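Long-range contacts in periplasmic beta-glucosidase (Pseudomonas aeruginosa, PDB 6R5T), which probably hydrolyses terminal, non-reducing beta-D-glucosyl residues of beta-glucosides in the periplasm, releasing beta-D-glucose: residues N579-G584 / S667-E672; Y658-V663 / K715-L720. The protein carries 1 engineered substitution. All blocks are in the same frame, centred on the assembly; numbering follows the deposited sequence.

Overall arrangement
From the N terminus the chain first supplies 579-584, in the long loop between helix 545-553 and strand 619-626. Next come 658-663, at the end of strand 651-660, and then the loop segment 667-672; last is 715-720 on strand 712-719. The two contacts therefore cross: interaction 1 closes a loop of 82 residues, and interaction 2 opens within it and closes beyond it. Interaction 1 ties the C-terminal family 3 region to the fibronectin type III-like domain, whereas interaction 2 is sheet pairing inside that domain. Their centres lie about 11 Å apart, joined by the Arg668-Asp661 salt bridge and a probable backbone hydrogen bond from Leu659 N to Glu672 O. Both also touch the second subunit.

Interaction 1. Residues N579-G584 / S667-E672; sequences NHLNTG and SRPVKE
One direct hydrogen bond joins the two loops: Val670 N gives its hydrogen to His580 O at 3.0 Å, approaching nearly along the C=O axis. The same oxygen meets Pro669 CA in a CA-H...O contact. Lys671 O, buried here without a polar partner in the model, receives only a weak one from Asn579 CA. Waters extend the polar seam. One accepts from Asn582 N and donates to Ser667 OG and Arg668 O; another links Thr583 N to Ser667 OG, which also bonds His265 O of the second subunit. A third spans Asn579 ND2 and Glu672 OE2.

Van der Waals contacts centre on Val670 and Leu581. Val670 CG2 lies over one face of the His580 ring, 4.1 Å from its centroid, a CH-pi contact offset toward the rim. The ring is steadied by its in-plane bond from ND1 to Leu581 O at 3.1 Å. Val670 CG1 meets Asn582 OD1 at 3.6 Å, while Asn582 ND2 bonds Lys264 O of the second subunit. Leu581 CD2 reaches across to Ser667 O and the Pro669 ring, 4.1 Å from Pro669 CD. This is loop-to-loop packing between the C-terminal family 3 region and the fibronectin type III-like domain, beside the subunit interface.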
ATOM      1  N   ASN A 579       7.821 -10.678  -7.893  1.00 10.69           N
ATOM      2  CA  ASN A 579       7.865 -11.822  -6.941  1.00 11.48           C
ATOM      3  C   ASN A 579       6.703 -11.711  -5.975  1.00 12.09           C
ATOM      4  O   ASN A 579       6.885 -11.713  -4.724  1.00 14.02           O
ATOM      5  CB  ASN A 579       9.230 -11.932  -6.272  1.00 12.48           C
ATOM      6  CG  ASN A 579       9.689 -10.663  -5.589  1.00 13.42           C
ATOM      7  OD1 ASN A 579       9.305  -9.552  -5.955  1.00 15.41           O
ATOM      8  ND2 ASN A 579      10.581 -10.803  -4.598  1.00 16.44           N
ATOM      9  N   HIS A 580       5.526 -11.583  -6.549  1.00 12.43           N
ATOM     10  CA  HIS A 580       4.264 -11.544  -5.781  1.00 12.79           C
ATOM     11  C   HIS A 580       3.733 -12.948  -5.565  1.00 12.72           C
ATOM     12  O   HIS A 580       4.158 -13.915  -6.203  1.00 14.16           O
ATOM     13  CB  HIS A 580       3.268 -10.643  -6.521  1.00 13.64           C
ATOM     14  CG  HIS A 580       2.937 -11.079  -7.911  1.00 15.62           C
ATOM     15  ND1 HIS A 580       2.077 -12.132  -8.189  1.00 19.36           N
ATOM     16  CD2 HIS A 580       3.447 -10.701  -9.115  1.00 14.87           C
ATOM     17  CE1 HIS A 580       2.013 -12.292  -9.507  1.00 18.16           C
ATOM     18  NE2 HIS A 580       2.845 -11.501 -10.072  1.00 19.33           N
ATOM     19  N   LEU A 581       2.745 -13.034  -4.695  1.00 12.26           N
ATOM     20  CA  LEU A 581       2.079 -14.337  -4.417  1.00 12.66           C
ATOM     21  C   LEU A 581       0.959 -14.582  -5.435  1.00 11.47           C
ATOM     22  O   LEU A 581       0.430 -13.624  -6.089  1.00 13.11           O
ATOM     23  CB  LEU A 581       1.544 -14.364  -2.989  1.00 12.19           C
ATOM     24  CG  LEU A 581       2.545 -14.086  -1.874  1.00 14.22           C
ATOM     25  CD1 LEU A 581       1.920 -14.334  -0.518  1.00 14.88           C
ATOM     26  CD2 LEU A 581       3.828 -14.877  -2.030  1.00 17.44           C
ATOM     27  N   ASN A 582       0.576 -15.843  -5.601  1.00 12.03           N
ATOM     28  CA  ASN A 582      -0.360 -16.206  -6.673  1.00 12.82           C
ATOM     29  C   ASN A 582      -1.788 -15.742  -6.337  1.00 11.72           C
ATOM     30  O   ASN A 582      -2.527 -15.460  -7.235  1.00 13.98           O
ATOM     31  CB  ASN A 582      -0.267 -17.716  -6.952  1.00 13.33           C
ATOM     32  CG  ASN A 582      -0.761 -18.084  -8.324  1.00 14.55           C
ATOM     33  OD1 ASN A 582      -0.515 -17.342  -9.286  1.00 15.68           O
ATOM     34  ND2 ASN A 582      -1.461 -19.218  -8.403  1.00 14.17           N
ATOM     35  N   THR A 583      -2.143 -15.757  -5.083  1.00 12.38           N
ATOM     36  CA  THR A 583      -3.522 -15.687  -4.546  1.00 11.47           C
ATOM     37  C   THR A 583      -4.271 -16.987  -4.912  1.00 12.60           C
ATOM     38  O   THR A 583      -3.726 -17.846  -5.603  1.00 13.63           O
ATOM     39  CB  THR A 583      -4.329 -14.453  -5.023  1.00 12.18           C
ATOM     40  OG1 THR A 583      -4.906 -14.721  -6.302  1.00 13.19           O
ATOM     41  CG2 THR A 583      -3.481 -13.206  -5.057  1.00 13.37           C
ATOM     42  N   GLY A 584      -5.487 -17.105  -4.373  1.00 12.23           N
ATOM     43  CA  GLY A 584      -6.397 -18.217  -4.697  1.00 13.58           C
ATOM     44  C   GLY A 584      -7.060 -18.045  -6.031  1.00 14.00           C
ATOM     45  O   GLY A 584      -7.622 -18.999  -6.543  1.00 15.71           O
ATOM     46  N   SER A 667       2.519 -19.578   1.433  1.00 14.09           N
ATOM     47  CA  SER A 667       2.350 -19.252   0.004  1.00 13.57           C
ATOM     48  C   SER A 667       3.616 -18.536  -0.485  1.00 14.16           C
ATOM     49  O   SER A 667       3.971 -17.495   0.093  1.00 17.23           O
ATOM     50  CB  SER A 667       1.144 -18.359  -0.155  1.00 13.02           C
ATOM     51  OG  SER A 667       0.871 -18.172  -1.534  1.00 15.04           O
ATOM     52  N   ARG A 668       4.343 -19.128  -1.423  1.00 13.59           N
ATOM     53  CA  ARG A 668       5.633 -18.567  -1.889  1.00 15.07           C
ATOM     54  C   ARG A 668       5.413 -17.873  -3.229  1.00 13.63           C
ATOM     55  O   ARG A 668       4.480 -18.147  -3.977  1.00 13.43           O
ATOM     56  CB  ARG A 668       6.706 -19.653  -1.895  1.00 17.51           C
ATOM     57  CG  ARG A 668       6.967 -20.141  -0.465  1.00 18.77           C
ATOM     58  CD  ARG A 668       8.282 -20.791  -0.228  1.00 22.28           C
ATOM     59  NE  ARG A 668       9.379 -19.928  -0.633  1.00 20.96           N
ATOM     60  CZ  ARG A 668      10.563 -20.347  -1.028  1.00 23.92           C
ATOM     61  NH1 ARG A 668      10.890 -21.640  -1.110  1.00 22.91           N
ATOM     62  NH2 ARG A 668      11.487 -19.446  -1.332  1.00 24.70           N
ATOM     63  N   PRO A 669       6.306 -16.945  -3.563  1.00 14.20           N
ATOM     64  CA  PRO A 669       6.150 -16.168  -4.779  1.00 13.86           C
ATOM     65  C   PRO A 669       6.083 -17.003  -6.045  1.00 14.75           C
ATOM     66  O   PRO A 669       6.606 -18.108  -6.160  1.00 14.60           O
ATOM     67  CB  PRO A 669       7.340 -15.230  -4.797  1.00 14.39           C
ATOM     68  CG  PRO A 669       7.763 -15.146  -3.363  1.00 16.66           C
ATOM     69  CD  PRO A 669       7.469 -16.507  -2.766  1.00 14.72           C
ATOM     70  N   VAL A 670       5.436 -16.439  -7.041  1.00 13.68           N
ATOM     71  CA  VAL A 670       5.290 -17.129  -8.349  1.00 13.17           C
ATOM     72  C   VAL A 670       6.671 -17.322  -9.010  1.00 14.15           C
ATOM     73  O   VAL A 670       6.844 -18.347  -9.704  1.00 15.43           O
ATOM     74  CB  VAL A 670       4.322 -16.384  -9.267  1.00 15.98           C
ATOM     75  CG1 VAL A 670       2.930 -16.371  -8.657  1.00 16.97           C
ATOM     76  CG2 VAL A 670       4.823 -14.982  -9.575  1.00 15.47           C
ATOM     77  N   LYS A 671       7.615 -16.425  -8.724  1.00 12.75           N
ATOM     78  CA  LYS A 671       9.014 -16.530  -9.171  1.00 15.32           C
ATOM     79  C   LYS A 671       9.882 -15.772  -8.190  1.00 14.31           C
ATOM     80  O   LYS A 671       9.429 -14.716  -7.679  1.00 14.27           O
ATOM     81  CB  LYS A 671       9.253 -15.737 -10.476  1.00 19.28           C
ATOM     82  CG  LYS A 671       8.666 -16.404 -11.668  1.00 24.13           C
ATOM     83  CD  LYS A 671       9.147 -15.819 -12.927  1.00 23.36           C
ATOM     84  CE  LYS A 671       8.694 -16.664 -14.085  1.00 25.93           C
ATOM     85  NZ  LYS A 671       7.226 -16.815 -14.122  1.00 31.84           N
ATOM     86  N   GLU A 672      11.124 -16.207  -8.017  1.00 14.26           N
ATOM     87  CA  GLU A 672      12.094 -15.469  -7.206  1.00 13.54           C
ATOM     88  C   GLU A 672      13.445 -15.536  -7.937  1.00 14.12           C
ATOM     89  O   GLU A 672      13.859 -16.647  -8.283  1.00 13.08           O
ATOM     90  CB  GLU A 672      12.249 -16.059  -5.811  1.00 16.11           C
ATOM     91  CG  GLU A 672      11.014 -15.917  -4.936  1.00 21.01           C
ATOM     92  CD  GLU A 672      11.248 -16.268  -3.469  1.00 26.57           C
ATOM     93  OE1 GLU A 672      11.396 -17.485  -3.217  1.00 31.64           O
ATOM     94  OE2 GLU A 672      11.273 -15.351  -2.573  1.00 29.47           O
TER
HETATM   95  O   HOH W   1      12.469 -13.144  -4.014  1.00 40.91           O
HETATM   96  O   HOH W   2       1.828 -17.915  -4.169  1.00 15.96           O
HETATM   97  O   HOH W   3      -1.237 -16.586  -2.374  1.00 12.82           O

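Interaction 2. Residues Y658-V663 / K715-L720. With MG (magnesium ion), chain F.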
ATOM      1  N   TYR A 658      15.019 -17.969 -12.347  1.00 11.50           N
ATOM      2  CA  TYR A 658      14.026 -17.796 -11.275  1.00 11.65           C
ATOM      3  C   TYR A 658      13.670 -19.169 -10.734  1.00 13.60           C
ATOM      4  O   TYR A 658      13.666 -20.159 -11.483  1.00 13.82           O
ATOM      5  CB  TYR A 658      12.763 -17.076 -11.770  1.00 11.19           C
ATOM      6  CG  TYR A 658      13.056 -15.722 -12.361  1.00 11.03           C
ATOM      7  CD1 TYR A 658      13.382 -15.569 -13.690  1.00 12.24           C
ATOM      8  CD2 TYR A 658      12.981 -14.578 -11.579  1.00 11.28           C
ATOM      9  CE1 TYR A 658      13.642 -14.307 -14.233  1.00 12.16           C
ATOM     10  CE2 TYR A 658      13.246 -13.327 -12.101  1.00 11.61           C
ATOM     11  CZ  TYR A 658      13.543 -13.180 -13.436  1.00 11.53           C
ATOM     12  OH  TYR A 658      13.843 -11.899 -13.851  1.00 12.81           O
ATOM     13  N   LEU A 659      13.306 -19.198  -9.461  1.00 14.38           N
ATOM     14  CA  LEU A 659      12.784 -20.433  -8.835  0.50 14.08           C
ATOM     15  C   LEU A 659      11.361 -20.210  -8.346  1.00 15.32           C
ATOM     16  O   LEU A 659      11.070 -19.131  -7.809  1.00 15.18           O
ATOM     17  CB  LEU A 659      13.655 -20.808  -7.634  0.50 14.74           C
ATOM     18  CG  LEU A 659      14.974 -21.485  -7.971  0.50 16.29           C
ATOM     19  CD1 LEU A 659      15.675 -21.942  -6.716  0.50 17.64           C
ATOM     20  CD2 LEU A 659      14.769 -22.668  -8.888  0.50 16.54           C
ATOM     21  N   GLN A 660      10.552 -21.251  -8.449  1.00 13.36           N
ATOM     22  CA  GLN A 660       9.269 -21.270  -7.742  1.00 13.32           C
ATOM     23  C   GLN A 660       9.235 -22.525  -6.863  1.00 14.69           C
ATOM     24  O   GLN A 660       9.675 -23.605  -7.335  1.00 14.42           O
ATOM     25  CB  GLN A 660       8.070 -21.269  -8.681  1.00 14.92           C
ATOM     26  CG  GLN A 660       6.730 -21.225  -7.950  1.00 16.04           C
ATOM     27  CD  GLN A 660       5.553 -21.361  -8.882  1.00 18.12           C
ATOM     28  OE1 GLN A 660       5.718 -21.686 -10.053  1.00 21.91           O
ATOM     29  NE2 GLN A 660       4.345 -21.077  -8.376  1.00 20.45           N
ATOM     30  N   ASP A 661       8.678 -22.377  -5.675  1.00 13.51           N
ATOM     31  CA  ASP A 661       8.401 -23.510  -4.766  1.00 13.97           C
ATOM     32  C   ASP A 661       6.886 -23.653  -4.695  1.00 13.58           C
ATOM     33  O   ASP A 661       6.249 -22.937  -3.927  1.00 14.79           O
ATOM     34  CB  ASP A 661       8.996 -23.193  -3.404  1.00 14.67           C
ATOM     35  CG  ASP A 661       8.819 -24.282  -2.362  1.00 13.89           C
ATOM     36  OD1 ASP A 661       8.171 -25.314  -2.706  1.00 14.12           O
ATOM     37  OD2 ASP A 661       9.259 -24.060  -1.222  1.00 15.68           O
ATOM     38  N   PRO A 662       6.274 -24.442  -5.603  1.00 14.11           N
ATOM     39  CA  PRO A 662       4.828 -24.371  -5.773  1.00 15.20           C
ATOM     40  C   PRO A 662       3.987 -24.950  -4.645  1.00 14.80           C
ATOM     41  O   PRO A 662       2.766 -24.723  -4.672  1.00 14.53           O
ATOM     42  CB  PRO A 662       4.609 -25.128  -7.081  1.00 16.83           C
ATOM     43  CG  PRO A 662       5.759 -26.125  -7.101  1.00 17.02           C
ATOM     44  CD  PRO A 662       6.927 -25.308  -6.598  1.00 14.20           C
ATOM     45  N   VAL A 663       4.586 -25.727  -3.726  1.00 14.47           N
ATOM     46  CA  VAL A 663       3.838 -26.278  -2.580  1.00 14.28           C
ATOM     47  C   VAL A 663       4.704 -26.042  -1.355  1.00 15.14           C
ATOM     48  O   VAL A 663       5.827 -26.528  -1.302  1.00 14.43           O
ATOM     49  CB  VAL A 663       3.518 -27.773  -2.735  1.00 15.44           C
ATOM     50  CG1 VAL A 663       2.824 -28.265  -1.460  1.00 16.81           C
ATOM     51  CG2 VAL A 663       2.698 -28.050  -3.978  1.00 14.99           C
ATOM     52  N   LYS A 715      10.394 -25.460  -9.383  1.00 15.12           N
ATOM     53  CA  LYS A 715      10.356 -25.125 -10.813  1.00 15.58           C
ATOM     54  C   LYS A 715      11.466 -24.120 -11.043  1.00 13.46           C
ATOM     55  O   LYS A 715      11.600 -23.133 -10.273  1.00 14.26           O
ATOM     56  CB  LYS A 715       9.005 -24.522 -11.233  1.00 17.19           C
ATOM     57  CG  LYS A 715       7.828 -25.444 -11.049  1.00 21.65           C
ATOM     58  CD  LYS A 715       6.529 -24.848 -11.598  1.00 27.06           C
ATOM     59  CE  LYS A 715       5.624 -25.976 -12.046  1.00 37.54           C
ATOM     60  NZ  LYS A 715       4.308 -25.485 -12.507  1.00 40.66           N
ATOM     61  N   VAL A 716      12.258 -24.364 -12.064  1.00 12.43           N
ATOM     62  CA  VAL A 716      13.401 -23.540 -12.487  1.00 13.15           C
ATOM     63  C   VAL A 716      12.994 -22.866 -13.779  1.00 15.23           C
ATOM     64  O   VAL A 716      12.638 -23.560 -14.733  1.00 15.85           O
ATOM     65  CB  VAL A 716      14.678 -24.386 -12.679  1.00 13.33           C
ATOM     66  CG1 VAL A 716      15.808 -23.485 -13.109  1.00 15.19           C
ATOM     67  CG2 VAL A 716      15.038 -25.146 -11.414  1.00 16.54           C
ATOM     68  N   PHE A 717      12.994 -21.533 -13.803  1.00 14.19           N
ATOM     69  CA  PHE A 717      12.615 -20.734 -14.990  1.00 15.45           C
ATOM     70  C   PHE A 717      13.841 -19.997 -15.494  1.00 16.48           C
ATOM     71  O   PHE A 717      14.625 -19.478 -14.679  1.00 16.36           O
ATOM     72  CB  PHE A 717      11.595 -19.654 -14.689  1.00 17.73           C
ATOM     73  CG  PHE A 717      10.322 -20.131 -14.089  1.00 16.94           C
ATOM     74  CD1 PHE A 717      10.262 -20.414 -12.749  1.00 17.23           C
ATOM     75  CD2 PHE A 717       9.182 -20.229 -14.869  1.00 18.28           C
ATOM     76  CE1 PHE A 717       9.055 -20.789 -12.209  1.00 18.21           C
ATOM     77  CE2 PHE A 717       7.984 -20.647 -14.321  1.00 20.67           C
ATOM     78  CZ  PHE A 717       7.947 -20.967 -12.990  1.00 20.39           C
ATOM     79  N   VAL A 718      14.064 -20.037 -16.798  1.00 14.17           N
ATOM     80  CA  VAL A 718      15.116 -19.215 -17.420  1.00 14.86           C
ATOM     81  C   VAL A 718      14.523 -18.398 -18.543  1.00 14.18           C
ATOM     82  O   VAL A 718      13.615 -18.879 -19.238  1.00 14.95           O
ATOM     83  CB  VAL A 718      16.306 -20.095 -17.874  1.00 20.28           C
ATOM     84  CG1 VAL A 718      17.310 -19.255 -18.597  1.00 23.91           C
ATOM     85  CG2 VAL A 718      16.947 -20.756 -16.655  1.00 23.33           C
ATOM     86  N   GLY A 719      14.994 -17.180 -18.673  1.00 14.27           N
ATOM     87  CA  GLY A 719      14.627 -16.328 -19.808  1.00 13.76           C
ATOM     88  C   GLY A 719      15.357 -15.000 -19.742  1.00 12.67           C
ATOM     89  O   GLY A 719      16.212 -14.779 -18.872  1.00 13.05           O
ATOM     90  N   LEU A 720      15.051 -14.155 -20.718  1.00 12.71           N
ATOM     91  CA  LEU A 720      15.689 -12.814 -20.826  1.00 12.57           C
ATOM     92  C   LEU A 720      14.861 -11.705 -20.168  1.00 13.78           C
ATOM     93  O   LEU A 720      15.292 -10.543 -20.199  1.00 14.05           O
ATOM     94  CB  LEU A 720      15.931 -12.536 -22.311  1.00 14.52           C
ATOM     95  CG  LEU A 720      16.768 -13.580 -23.021  1.00 15.40           C
ATOM     96  CD1 LEU A 720      17.028 -13.142 -24.451  1.00 19.65           C
ATOM     97  CD2 LEU A 720      18.106 -13.845 -22.327  1.00 16.71           C
TER
HETATM   98 MG    MG F 803       7.699 -27.127  -1.748  1.00 17.08          MG
HETATM   99  O   HOH W   4       4.168 -22.494 -11.810  1.00 38.28           O
HETATM  100  O   HOH W   5       8.370 -26.177   0.037  1.00 17.20           O
HETATM  101  O   HOH W   6       7.053 -27.744  -3.651  1.00 15.16           O
HETATM  102  O   HOH W   7       9.569 -28.004  -2.109  1.00 16.33           O
HETATM  103  O   HOH W   8       7.154 -28.962  -0.803  1.00 17.36           O
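Asp661 OD2 is held by two partners: Arg668 NH1 in a salt bridge, and a magnesium-bound water that lies 2.6 Å from OD2 and can donate to it. Asp661 OD1 has a single bond to the ion, 2.1 Å long, which it reaches with CG anti to the backbone N (chi1 -179°). Val663 O binds the ion at 2.0 Å, and four waters complete six ligands; one accepts from Val663 N. The positive ion and Arg668 would both favour an ionised Asp661.

Upstream, four backbone hydrogen bonds join the strands. Tyr658 N to Phe717 O, Phe717 N to Tyr658 O and Gln660 N to Lys715 O are each 2.8 Å, and Lys715 N to Gln660 O is 2.9 Å; all four donors lie in the carbonyl planes. Leu659 and Val716 form the intervening non-hydrogen-bonded pair, and on their face Leu659 CD2 meets Val716 CG2 at 3.5 Å, the two side chains side by side.

The other face carries Tyr658, Gln660, Lys715 and Phe717. Gln660, fully extended, runs alongside Lys715, its OE1 3.6 Å from Lys715 CD; a water receives from Lys715 NZ and donates to that OE1. Gln660 CB sits at the edge of the Phe717 ring, 3.7 Å from Phe717 CE1. Lys671 adds a cation-pi contact to this ring.

The arrangement is antiparallel pairing of neighbouring strands 651-660 and 712-719 in the sheet of the fibronectin type III-like domain, with an octahedral magnesium site in the loop just past the first strand.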